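Local coordinates for protein fimbrial structural subunit (Actinomyces naeslundii, PDB 3QDH) that builds the shaft of Actinomyces type 2 fimbriae and mediates adhesion to streptococci and host cells during oral biofilm development, at residues A[9-14]-A[232-238]; A[22-28]-A[105-111]; A[116-120]-A[155-159]; A[225-229]-A[243-248]. All coordinates share one frame; numbering follows the deposited sequence.

Interaction 1: A[9-14]-A[232-238]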
loop_
_atom_site.group_PDB
_atom_site.type_symbol
_atom_site.label_atom_id
_atom_site.label_comp_id
_atom_site.label_asym_id
_atom_site.label_seq_id
_atom_site.Cartn_x
_atom_site.Cartn_y
_atom_site.Cartn_z
ATOM N N SER A 9 -7.506 -6.501 3.848
ATOM C CA SER A 9 -6.624 -5.882 4.831
ATOM C C SER A 9 -5.564 -5.037 4.129
ATOM O O SER A 9 -5.662 -4.769 2.920
ATOM C CB SER A 9 -5.958 -6.955 5.704
ATOM O OG SER A 9 -5.284 -6.363 6.807
ATOM N N ILE A 10 -4.568 -4.597 4.897
ATOM C CA ILE A 10 -3.403 -3.875 4.366
ATOM C C ILE A 10 -2.136 -4.357 5.078
ATOM O O ILE A 10 -2.116 -4.484 6.299
ATOM C CB ILE A 10 -3.490 -2.327 4.583
ATOM C CG1 ILE A 10 -4.844 -1.760 4.142
ATOM C CG2 ILE A 10 -2.362 -1.610 3.828
ATOM C CD1 ILE A 10 -5.082 -0.301 4.608
ATOM N N GLN A 11 -1.089 -4.630 4.307
ATOM C CA GLN A 11 0.220 -4.932 4.866
ATOM C C GLN A 11 0.776 -3.726 5.629
ATOM O O GLN A 11 0.678 -2.597 5.151
ATOM C CB GLN A 11 1.200 -5.271 3.739
ATOM C CG GLN A 11 1.499 -6.745 3.573
ATOM C CD GLN A 11 2.940 -6.974 3.141
ATOM O OE1 GLN A 11 3.441 -6.306 2.238
ATOM N NE2 GLN A 11 3.619 -7.909 3.802
ATOM N N GLU A 12 1.348 -3.977 6.808
ATOM C CA GLU A 12 2.183 -2.990 7.513
ATOM C C GLU A 12 2.980 -2.180 6.497
ATOM O O GLU A 12 3.857 -2.731 5.829
ATOM C CB GLU A 12 3.201 -3.704 8.402
ATOM C CG GLU A 12 2.835 -3.936 9.840
ATOM C CD GLU A 12 4.078 -4.219 10.677
ATOM O OE1 GLU A 12 4.417 -5.413 10.881
ATOM O OE2 GLU A 12 4.736 -3.244 11.104
ATOM N N GLN A 13 2.712 -0.882 6.389
ATOM C CA GLN A 13 3.412 -0.053 5.398
ATOM C C GLN A 13 4.942 -0.040 5.559
ATOM O O GLN A 13 5.670 0.086 4.568
ATOM C CB GLN A 13 2.863 1.381 5.372
ATOM C CG GLN A 13 3.240 2.164 4.111
ATOM C CD GLN A 13 2.783 1.476 2.821
ATOM O OE1 GLN A 13 1.704 0.882 2.767
ATOM N NE2 GLN A 13 3.603 1.563 1.782
ATOM N N LYS A 14 5.408 -0.182 6.801
ATOM C CA LYS A 14 6.839 -0.288 7.123
ATOM C C LYS A 14 7.556 -1.307 6.234
ATOM O O LYS A 14 8.652 -1.049 5.732
ATOM C CB LYS A 14 7.017 -0.663 8.599
ATOM C CG LYS A 14 8.460 -0.666 9.078
ATOM C CD LYS A 14 8.556 -0.689 10.602
ATOM C CE LYS A 14 9.972 -1.022 11.073
ATOM N NZ LYS A 14 11.019 -0.148 10.461
ATOM N N ILE A 232 -6.307 -0.514 9.732
ATOM C CA ILE A 232 -6.205 -1.860 10.316
ATOM C C ILE A 232 -5.765 -1.808 11.772
ATOM O O ILE A 232 -4.794 -1.136 12.101
ATOM C CB ILE A 232 -5.211 -2.762 9.532
ATOM C CG1 ILE A 232 -5.449 -2.668 8.014
ATOM C CG2 ILE A 232 -5.281 -4.219 10.042
ATOM C CD1 ILE A 232 -6.833 -3.129 7.553
ATOM N N ASP A 233 -6.473 -2.519 12.635
ATOM C CA ASP A 233 -6.071 -2.627 14.045
ATOM C C ASP A 233 -5.205 -3.869 14.272
ATOM O O ASP A 233 -5.179 -4.783 13.441
ATOM C CB ASP A 233 -7.301 -2.662 14.953
ATOM C CG ASP A 233 -7.130 -1.813 16.216
ATOM O OD1 ASP A 233 -6.053 -1.175 16.403
ATOM O OD2 ASP A 233 -8.092 -1.777 17.011
ATOM N N GLY A 234 -4.492 -3.901 15.392
ATOM C CA GLY A 234 -3.645 -5.043 15.707
ATOM C C GLY A 234 -2.328 -4.674 16.343
ATOM O O GLY A 234 -1.776 -3.600 16.084
ATOM N N ALA A 235 -1.833 -5.583 17.179
ATOM C CA ALA A 235 -0.619 -5.381 17.958
ATOM C C ALA A 235 0.619 -5.193 17.089
ATOM O O ALA A 235 0.775 -5.865 16.069
ATOM C CB ALA A 235 -0.412 -6.564 18.906
ATOM N N ASN A 236 1.485 -4.269 17.508
ATOM C CA ASN A 236 2.828 -4.101 16.929
ATOM C C ASN A 236 2.860 -3.865 15.408
ATOM O O ASN A 236 3.693 -4.441 14.694
ATOM C CB ASN A 236 3.719 -5.299 17.314
ATOM C CG ASN A 236 5.203 -4.987 17.206
ATOM O OD1 ASN A 236 5.675 -3.979 17.731
ATOM N ND2 ASN A 236 5.944 -5.858 16.534
ATOM N N ARG A 237 1.951 -3.026 14.912
ATOM C CA ARG A 237 1.848 -2.777 13.468
ATOM C C ARG A 237 2.493 -1.477 12.986
ATOM O O ARG A 237 2.366 -1.126 11.810
ATOM C CB ARG A 237 0.382 -2.830 13.004
ATOM C CG ARG A 237 -0.118 -4.236 12.675
ATOM C CD ARG A 237 -1.540 -4.221 12.082
ATOM N NE ARG A 237 -1.570 -4.069 10.624
ATOM C CZ ARG A 237 -1.698 -2.911 9.976
ATOM N NH1 ARG A 237 -1.789 -1.761 10.642
ATOM N NH2 ARG A 237 -1.732 -2.903 8.647
ATOM N N ASP A 238 3.181 -0.761 13.876
ATOM C CA ASP A 238 3.782 0.529 13.512
ATOM C C ASP A 238 2.667 1.480 13.044
ATOM O O ASP A 238 2.819 2.215 12.065
ATOM C CB ASP A 238 4.859 0.327 12.423
ATOM C CG ASP A 238 5.495 1.632 11.955
ATOM O OD1 ASP A 238 5.807 2.492 12.810
ATOM O OD2 ASP A 238 5.696 1.787 10.726
HETATM O O HOH W 1 0.981 0.164 9.111
HETATM O O HOH W 2 3.817 0.763 8.914
#
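Asp-238 OD2 takes a hydrogen bond of 2.8 Å from a bridging water, which in turn accepts a hydrogen bond from Lys-14 N, while the hydroxyl of Tyr-18 binds the same carboxylate oxygen. This grip lies at the junction between the two modules of the fragment, where a loop of the N-terminal CnaA-type (DEv-IgG) part meets the loop between strands 220-230 and 245-254 of the CnaB-type part. A chi1 of 178° turns the Asp-238 carboxylate away from its own N and toward the aliphatic stem of Lys-14, so that OD2 lies 3.5 Å from Lys-14 CB; the two side chains cross at about a right angle. The other carboxylate oxygen forms a salt bridge with Arg-246. One residue earlier, Arg-237 bends at chi3 (88°) and sends NH2 to Ile-10 O, 2.9 Å away. The oxygen lies in the guanidinium plane, but the donor sits well above the carbonyl plane of Ile-10. Ile-232 CB covers the centre of one face of this guanidinium, 3.5 Å above it, and Glu-12 CG lies over the opposite face. NH1 is held by a salt bridge to Asp-230, so the group is fixed both at its edge and from above and below. At the start of the loop, Ile-232 CD1 touches Ser-9 OG at 3.7 Å. Its CG1 packs 3.8 Å from Ile-10 N, a buried amide with no polar partner in the model.

Interaction 2: A[22-28]-A[105-111]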
loop_
_atom_site.group_PDB
_atom_site.type_symbol
_atom_site.label_atom_id
_atom_site.label_comp_id
_atom_site.label_asym_id
_atom_site.label_seq_id
_atom_site.Cartn_x
_atom_site.Cartn_y
_atom_site.Cartn_z
ATOM N N SER A 22 6.734 3.847 -3.025
ATOM C CA SER A 22 6.620 2.543 -2.376
ATOM C C SER A 22 5.332 1.846 -2.823
ATOM O O SER A 22 4.380 2.493 -3.276
ATOM C CB SER A 22 6.598 2.693 -0.855
ATOM O OG SER A 22 7.806 3.251 -0.363
ATOM N N LEU A 23 5.304 0.526 -2.686
ATOM C CA LEU A 23 4.064 -0.218 -2.905
ATOM C C LEU A 23 3.148 -0.138 -1.685
ATOM O O LEU A 23 3.614 -0.068 -0.547
ATOM C CB LEU A 23 4.371 -1.692 -3.209
ATOM C CG LEU A 23 5.146 -2.012 -4.487
ATOM C CD1 LEU A 23 5.611 -3.455 -4.468
ATOM C CD2 LEU A 23 4.315 -1.726 -5.729
ATOM N N ILE A 24 1.839 -0.124 -1.924
ATOM C CA ILE A 24 0.892 -0.511 -0.879
ATOM C C ILE A 24 0.393 -1.894 -1.284
ATOM O O ILE A 24 0.023 -2.108 -2.439
ATOM C CB ILE A 24 -0.320 0.457 -0.739
ATOM C CG1 ILE A 24 0.132 1.862 -0.321
ATOM C CG2 ILE A 24 -1.310 -0.075 0.292
ATOM C CD1 ILE A 24 -1.012 2.886 -0.266
ATOM N N LYS A 25 0.425 -2.822 -0.331
ATOM C CA LYS A 25 -0.014 -4.195 -0.549
ATOM C C LYS A 25 -1.258 -4.516 0.270
ATOM O O LYS A 25 -1.297 -4.295 1.489
ATOM C CB LYS A 25 1.119 -5.185 -0.226
ATOM C CG LYS A 25 2.193 -5.195 -1.298
ATOM C CD LYS A 25 3.251 -6.257 -1.056
ATOM C CE LYS A 25 4.356 -6.141 -2.095
ATOM N NZ LYS A 25 5.225 -7.349 -2.082
ATOM N N PHE A 26 -2.267 -5.040 -0.424
ATOM C CA PHE A 26 -3.561 -5.347 0.174
ATOM C C PHE A 26 -3.843 -6.842 0.114
ATOM O O PHE A 26 -4.218 -7.341 -0.950
ATOM C CB PHE A 26 -4.701 -4.679 -0.603
ATOM C CG PHE A 26 -4.638 -3.177 -0.684
ATOM C CD1 PHE A 26 -4.932 -2.384 0.426
ATOM C CD2 PHE A 26 -4.376 -2.552 -1.902
ATOM C CE1 PHE A 26 -4.914 -0.991 0.337
ATOM C CE2 PHE A 26 -4.363 -1.151 -2.003
ATOM C CZ PHE A 26 -4.630 -0.373 -0.882
ATOM N N PRO A 27 -3.700 -7.553 1.246
ATOM C CA PRO A 27 -4.163 -8.945 1.319
ATOM C C PRO A 27 -5.689 -9.038 1.192
ATOM O O PRO A 27 -6.425 -8.318 1.882
ATOM C CB PRO A 27 -3.672 -9.415 2.699
ATOM C CG PRO A 27 -2.603 -8.446 3.082
ATOM C CD PRO A 27 -3.026 -7.137 2.488
ATOM N N VAL A 28 -6.149 -9.882 0.268
ATOM C CA VAL A 28 -7.572 -10.075 0.004
ATOM C C VAL A 28 -7.849 -11.569 0.116
ATOM O O VAL A 28 -7.084 -12.380 -0.418
ATOM C CB VAL A 28 -7.981 -9.546 -1.416
ATOM C CG1 VAL A 28 -9.371 -10.037 -1.809
ATOM C CG2 VAL A 28 -7.925 -8.012 -1.471
ATOM N N ALA A 105 -5.149 -13.398 -2.481
ATOM C CA ALA A 105 -4.093 -12.784 -3.254
ATOM C C ALA A 105 -3.744 -11.451 -2.612
ATOM O O ALA A 105 -4.500 -10.936 -1.789
ATOM C CB ALA A 105 -4.522 -12.588 -4.700
ATOM N N VAL A 106 -2.596 -10.902 -2.983
ATOM C CA VAL A 106 -2.189 -9.591 -2.487
ATOM C C VAL A 106 -2.238 -8.625 -3.665
ATOM O O VAL A 106 -1.425 -8.725 -4.587
ATOM C CB VAL A 106 -0.767 -9.634 -1.871
ATOM C CG1 VAL A 106 -0.312 -8.236 -1.440
ATOM C CG2 VAL A 106 -0.715 -10.597 -0.679
ATOM N N PHE A 107 -3.204 -7.709 -3.650
ATOM C CA PHE A 107 -3.284 -6.681 -4.681
ATOM C C PHE A 107 -2.356 -5.544 -4.300
ATOM O O PHE A 107 -2.140 -5.290 -3.112
ATOM C CB PHE A 107 -4.726 -6.201 -4.861
ATOM C CG PHE A 107 -5.639 -7.263 -5.407
ATOM C CD1 PHE A 107 -5.901 -7.335 -6.767
ATOM C CD2 PHE A 107 -6.199 -8.226 -4.559
ATOM C CE1 PHE A 107 -6.729 -8.333 -7.278
ATOM C CE2 PHE A 107 -7.031 -9.220 -5.055
ATOM C CZ PHE A 107 -7.299 -9.274 -6.420
ATOM N N GLN A 108 -1.799 -4.865 -5.299
ATOM C CA GLN A 108 -0.768 -3.872 -5.022
ATOM C C GLN A 108 -0.613 -2.833 -6.113
ATOM O O GLN A 108 -0.983 -3.051 -7.264
ATOM C CB GLN A 108 0.577 -4.565 -4.767
ATOM C CG GLN A 108 1.018 -5.456 -5.906
ATOM C CD GLN A 108 2.160 -6.365 -5.507
ATOM O OE1 GLN A 108 2.022 -7.216 -4.618
ATOM N NE2 GLN A 108 3.293 -6.198 -6.166
ATOM N N GLY A 109 -0.043 -1.697 -5.735
ATOM C CA GLY A 109 0.247 -0.628 -6.676
ATOM C C GLY A 109 1.273 0.305 -6.063
ATOM O O GLY A 109 1.490 0.287 -4.850
ATOM N N LYS A 110 1.908 1.108 -6.905
ATOM C CA LYS A 110 2.934 2.054 -6.459
ATOM C C LYS A 110 2.299 3.411 -6.148
ATOM O O LYS A 110 1.548 3.939 -6.965
ATOM C CB LYS A 110 3.997 2.212 -7.548
ATOM C CG LYS A 110 5.248 2.950 -7.090
ATOM C CD LYS A 110 6.358 2.917 -8.138
ATOM C CE LYS A 110 6.349 4.166 -9.006
ATOM N NZ LYS A 110 7.569 4.230 -9.870
ATOM N N VAL A 111 2.603 3.967 -4.978
ATOM C CA VAL A 111 2.018 5.250 -4.557
ATOM C C VAL A 111 2.669 6.374 -5.356
ATOM O O VAL A 111 3.891 6.534 -5.321
ATOM C CB VAL A 111 2.215 5.522 -3.041
ATOM C CG1 VAL A 111 1.580 6.862 -2.638
ATOM C CG2 VAL A 111 1.616 4.415 -2.215
#
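Lys-25 and Gln-108 form a non-hydrogen-bonded pair of an antiparallel sheet in the Ig-like CnaA-type module, and their side chains run side by side in the same direction. At the base of the lysine, Lys-25 CB rests on Val-106 CG1 at 3.6 Å, and Lys-25 CG lies 3.9 Å from Gln-108 CB. Lys-25 CD continues past the amide, with Gln-108 OE1 at 3.9 Å, and Lys-25 CE comes nearest to that oxygen, at 3.6 Å. The tip, Lys-25 NZ, ends 4.1 Å from Gln-108 OE1; the oxygen's own hydrogen bond is to Thr-60 OG1. The lysine is extended beyond CG, so it is its methylenes that lie along the glutamine. Backbone bonds join the pairs Ile-24/Gly-109, Phe-26/Phe-107 and Val-28/Ala-105, although that from Gly-109 N to Ile-24 O is weak; Val-111 N to Ser-22 O continues the pattern just before strand 23-31. The short link from Phe-26 N to Phe-107 O, 2.7 Å, arrives nearly along the C=O axis, whereas the return bond meets Phe-26 O from above its carbonyl plane. On the face carrying Ile-24 and Phe-26 the contacts are apolar: Ile-24 CG1 meets Val-111 CG2 at 3.5 Å, and Val-28 CG2 meets Phe-107 CD2 at the same separation. That face packs against Val-154 and Trp-158 of strand 154-165 and Leu-54 of strand 54-55, while strand 57-64 pairs with the far edge of strand 102-111.

Interaction 3: A[116-120]-A[155-159]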
loop_
_atom_site.group_PDB
_atom_site.type_symbol
_atom_site.label_atom_id
_atom_site.label_comp_id
_atom_site.label_asym_id
_atom_site.label_seq_id
_atom_site.Cartn_x
_atom_site.Cartn_y
_atom_site.Cartn_z
ATOM N N ASN A 116 -5.909 13.954 -1.497
ATOM C CA ASN A 116 -6.765 14.168 -0.320
ATOM C C ASN A 116 -6.255 13.408 0.904
ATOM O O ASN A 116 -6.661 13.691 2.035
ATOM C CB ASN A 116 -8.255 13.869 -0.612
ATOM C CG ASN A 116 -8.654 12.402 -0.360
ATOM O OD1 ASN A 116 -9.703 12.134 0.232
ATOM N ND2 ASN A 116 -7.841 11.463 -0.826
ATOM N N GLY A 117 -5.362 12.450 0.661
ATOM C CA GLY A 117 -4.669 11.749 1.724
ATOM C C GLY A 117 -5.308 10.453 2.190
ATOM O O GLY A 117 -4.749 9.765 3.038
ATOM N N ALA A 118 -6.478 10.120 1.654
ATOM C CA ALA A 118 -7.154 8.879 2.037
ATOM C C ALA A 118 -7.271 7.943 0.841
ATOM O O ALA A 118 -8.144 8.117 -0.012
ATOM C CB ALA A 118 -8.528 9.184 2.633
ATOM N N ILE A 119 -6.367 6.971 0.757
ATOM C CA ILE A 119 -6.414 5.996 -0.335
ATOM C C ILE A 119 -7.233 4.800 0.131
ATOM O O ILE A 119 -6.841 4.108 1.072
ATOM C CB ILE A 119 -5.005 5.520 -0.767
ATOM C CG1 ILE A 119 -4.125 6.711 -1.156
ATOM C CG2 ILE A 119 -5.110 4.513 -1.939
ATOM C CD1 ILE A 119 -2.641 6.374 -1.263
ATOM N N THR A 120 -8.370 4.571 -0.519
ATOM C CA THR A 120 -9.296 3.521 -0.089
ATOM C C THR A 120 -9.226 2.332 -1.044
ATOM O O THR A 120 -8.784 2.465 -2.179
ATOM C CB THR A 120 -10.769 4.014 -0.038
ATOM O OG1 THR A 120 -11.185 4.395 -1.350
ATOM C CG2 THR A 120 -10.929 5.214 0.909
ATOM N N THR A 155 -8.523 1.758 4.366
ATOM C CA THR A 155 -7.972 3.074 4.057
ATOM C C THR A 155 -6.531 3.200 4.531
ATOM O O THR A 155 -6.193 2.847 5.672
ATOM C CB THR A 155 -8.841 4.218 4.661
ATOM O OG1 THR A 155 -10.184 4.087 4.196
ATOM C CG2 THR A 155 -8.297 5.595 4.252
ATOM N N SER A 156 -5.686 3.680 3.624
ATOM C CA SER A 156 -4.306 4.024 3.918
ATOM C C SER A 156 -4.181 5.547 3.779
ATOM O O SER A 156 -4.554 6.114 2.750
ATOM C CB SER A 156 -3.371 3.309 2.939
ATOM O OG SER A 156 -2.015 3.564 3.241
ATOM N N ARG A 157 -3.665 6.191 4.824
ATOM C CA ARG A 157 -3.598 7.648 4.879
ATOM C C ARG A 157 -2.195 8.177 4.634
ATOM O O ARG A 157 -1.219 7.646 5.170
ATOM C CB ARG A 157 -4.138 8.169 6.208
ATOM C CG ARG A 157 -5.606 7.842 6.414
ATOM C CD ARG A 157 -6.271 8.809 7.376
ATOM N NE ARG A 157 -7.664 9.064 6.998
ATOM C CZ ARG A 157 -8.666 8.207 7.190
ATOM N NH1 ARG A 157 -8.441 7.027 7.762
ATOM N NH2 ARG A 157 -9.895 8.532 6.808
ATOM N N TRP A 158 -2.120 9.222 3.812
ATOM C CA TRP A 158 -0.850 9.767 3.341
ATOM C C TRP A 158 -0.868 11.295 3.347
ATOM O O TRP A 158 -1.911 11.919 3.139
ATOM C CB TRP A 158 -0.542 9.243 1.931
ATOM C CG TRP A 158 -0.246 7.769 1.918
ATOM C CD1 TRP A 158 -1.141 6.748 2.119
ATOM C CD2 TRP A 158 1.025 7.146 1.705
ATOM N NE1 TRP A 158 -0.504 5.537 2.045
ATOM C CE2 TRP A 158 0.825 5.747 1.789
ATOM C CE3 TRP A 158 2.315 7.630 1.444
ATOM C CZ2 TRP A 158 1.866 4.830 1.629
ATOM C CZ3 TRP A 158 3.348 6.718 1.288
ATOM C CH2 TRP A 158 3.117 5.332 1.379
ATOM N N GLY A 159 0.294 11.886 3.596
ATOM C CA GLY A 159 0.433 13.336 3.570
ATOM C C GLY A 159 1.705 13.751 2.860
ATOM O O GLY A 159 2.582 12.927 2.586
#
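Ile-119 and Trp-158 are brought together by matching first torsions: each places its leading branch beside the backbone N, CG1 of Ile-119 at chi1 -56° and CG of Trp-158 at -68°. The isoleucine then extends, and its CD1 makes an off-centre CH-pi contact with the five-membered ring of the indole, 4.1 Å from the centroid and 3.7 Å from Trp-158 CD1. Beneath them strand 154-165 pairs antiparallel with the start of strand 118-131, in the mixed sheet where strand 154-165 joins this strand of the CnaA-type part to strand 220-230 of the CnaB-type part. Ile-119 and Ser-156 exchange two backbone hydrogen bonds, each 2.8 Å between N and O, and Trp-158 N binds Gly-117 O just before the strand begins. On the Ala-118 face, Thr-155 CG2 touches Ala-118 CB at 3.9 Å and also covers one face of the Arg-157 guanidinium, off its centre. Thr-155 OG1 lies against the Thr-120 CG2 methyl. Within strand 154-165, Trp-158 NE1 donates to Ser-156 OG over 2.8 Å, which helps fix the turn of the indole. The polar edge of the tryptophan is thus satisfied by its own strand, leaving the contact across to Ile-119 apolar in this buried layer.

Interaction 4: A[225-229]-A[243-248]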
loop_
_atom_site.group_PDB
_atom_site.type_symbol
_atom_site.label_atom_id
_atom_site.label_comp_id
_atom_site.label_asym_id
_atom_site.label_seq_id
_atom_site.Cartn_x
_atom_site.Cartn_y
_atom_site.Cartn_z
ATOM N N GLY A 225 4.401 12.386 -0.904
ATOM C CA GLY A 225 3.704 11.418 -0.067
ATOM C C GLY A 225 4.559 10.776 0.995
ATOM O O GLY A 225 5.622 10.232 0.700
ATOM N N LEU A 226 4.083 10.854 2.236
ATOM C CA LEU A 226 4.621 10.079 3.352
ATOM C C LEU A 226 3.464 9.395 4.077
ATOM O O LEU A 226 2.397 9.987 4.238
ATOM C CB LEU A 226 5.403 10.977 4.327
ATOM C CG LEU A 226 6.787 11.493 3.884
ATOM C CD1 LEU A 226 7.238 12.647 4.774
ATOM C CD2 LEU A 226 7.841 10.398 3.883
ATOM N N PHE A 227 3.685 8.156 4.512
ATOM C CA PHE A 227 2.654 7.369 5.207
ATOM C C PHE A 227 2.281 7.983 6.561
ATOM O O PHE A 227 3.147 8.448 7.298
ATOM C CB PHE A 227 3.136 5.925 5.376
ATOM C CG PHE A 227 2.228 5.067 6.210
ATOM C CD1 PHE A 227 0.999 4.626 5.707
ATOM C CD2 PHE A 227 2.607 4.683 7.495
ATOM C CE1 PHE A 227 0.172 3.824 6.472
ATOM C CE2 PHE A 227 1.783 3.879 8.269
ATOM C CZ PHE A 227 0.561 3.452 7.758
ATOM N N ILE A 228 0.986 7.998 6.874
ATOM C CA ILE A 228 0.521 8.529 8.155
ATOM C C ILE A 228 -0.005 7.426 9.069
ATOM O O ILE A 228 0.477 7.269 10.195
ATOM C CB ILE A 228 -0.534 9.640 7.957
ATOM C CG1 ILE A 228 0.144 10.889 7.384
ATOM C CG2 ILE A 228 -1.233 9.992 9.280
ATOM C CD1 ILE A 228 -0.815 11.961 6.973
ATOM N N SER A 229 -0.982 6.665 8.564
ATOM C CA SER A 229 -1.660 5.620 9.335
ATOM C C SER A 229 -2.573 4.816 8.411
ATOM O O SER A 229 -2.868 5.242 7.293
ATOM C CB SER A 229 -2.516 6.240 10.434
ATOM O OG SER A 229 -3.665 6.852 9.872
ATOM N N ALA A 243 -5.422 7.809 13.499
ATOM C CA ALA A 243 -4.527 8.972 13.450
ATOM C C ALA A 243 -4.542 9.686 12.098
ATOM O O ALA A 243 -4.576 9.050 11.037
ATOM C CB ALA A 243 -3.121 8.585 13.854
ATOM N N THR A 244 -4.538 11.016 12.160
ATOM C CA THR A 244 -4.599 11.866 10.974
ATOM C C THR A 244 -3.295 12.646 10.784
ATOM O O THR A 244 -3.205 13.511 9.911
ATOM C CB THR A 244 -5.761 12.881 11.065
ATOM O OG1 THR A 244 -5.709 13.546 12.334
ATOM C CG2 THR A 244 -7.108 12.195 10.896
ATOM N N ALA A 245 -2.303 12.341 11.616
ATOM C CA ALA A 245 -0.981 12.961 11.553
ATOM C C ALA A 245 0.074 11.994 12.081
ATOM O O ALA A 245 -0.212 11.193 12.967
ATOM C CB ALA A 245 -0.961 14.270 12.355
ATOM N N ARG A 246 1.287 12.065 11.528
ATOM C CA ARG A 246 2.400 11.214 11.959
ATOM C C ARG A 246 3.717 11.993 11.965
ATOM O O ARG A 246 3.943 12.842 11.095
ATOM C CB ARG A 246 2.521 9.972 11.064
ATOM C CG ARG A 246 3.453 8.893 11.611
ATOM C CD ARG A 246 3.731 7.788 10.599
ATOM N NE ARG A 246 4.902 6.991 10.973
ATOM C CZ ARG A 246 4.875 5.721 11.372
ATOM N NH1 ARG A 246 3.727 5.053 11.454
ATOM N NH2 ARG A 246 6.008 5.110 11.685
ATOM N N CYS A 247 4.573 11.695 12.943
ATOM C CA CYS A 247 5.878 12.344 13.090
ATOM C C CYS A 247 6.979 11.655 12.291
ATOM O O CYS A 247 7.064 10.420 12.241
ATOM C CB CYS A 247 6.315 12.385 14.558
ATOM S SG CYS A 247 5.227 13.237 15.699
ATOM N N TYR A 248 7.828 12.481 11.683
ATOM C CA TYR A 248 9.063 12.035 11.057
ATOM C C TYR A 248 10.219 12.925 11.530
ATOM O O TYR A 248 9.997 13.946 12.189
ATOM C CB TYR A 248 8.947 12.098 9.536
ATOM C CG TYR A 248 8.106 11.008 8.912
ATOM C CD1 TYR A 248 8.701 9.854 8.406
ATOM C CD2 TYR A 248 6.720 11.138 8.807
ATOM C CE1 TYR A 248 7.942 8.848 7.822
ATOM C CE2 TYR A 248 5.945 10.132 8.219
ATOM C CZ TYR A 248 6.568 8.991 7.731
ATOM O OH TYR A 248 5.834 7.992 7.143
#
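A classic beta bulge in strand 220-230, with Ile-228 and Ser-229 both facing Arg-157 of the neighbouring strand, lies opposite the start of strand 245-254 in the CnaB-type module. The N-to-C directions of segments 225-229 and 245-248 differ by 129°, and the two are joined through side chains. Tyr-248 OH donates to Phe-227 O over 2.7 Å, arriving in the carbonyl plane on a lone pair; the oxygen lies at the edge of the phenol ring. One face of that ring is covered by Leu-226 CD2, 4.2 Å above the plane and toward the rim. At the other end, Ser-229 OG sits between its backbone N and carbonyl carbon (chi1 73°) and donates to Ala-243 O at 2.6 Å. Between these two bonds Ile-228 CG2 lies 3.5 Å from Ala-245 N. Arg-246 runs out extended as far as NE. Its CD passes 3.3 Å from Ile-228 O, and NH1 comes to the edge of the Phe-227 ring, 3.9 Å from CE2, with the two planes 50° apart. The guanidinium is held by Tyr-192 OH at NH1 and Asp-238 at NH2, and Cys-247 of the same strand is disulfide-bonded to Cys-196. The hydrogen bonds between these segments thus run from side-chain hydroxyls to main-chain carbonyls, and Asp-238 probably balances the charge of the buried guanidinium.

How the interactions relate
Interactions 2 and 3 are regular antiparallel pairings, with apolar faces that meet: Ile-24 of 22-28 packs on both Trp-158 and Ile-119. Interaction 4 is the most buried; its strands diverge, and its hydrogen bonds run from hydroxyls to carbonyls. Interaction 1 is a surface contact between loops, rich in charge and water. Strand 154-165 joins interactions 3 and 4, since it pairs with 118-131 on one side and with 220-230 on the other. Interaction 1 touches all the others: Gln-11 N probably hydrogen-bonds to Lys-25 O of interaction 2, Gln-13 packs on Trp-158, and Asp-238 reaches Arg-246. Interactions 2 and 4 do not touch; their nearest atoms are about 6 Å apart.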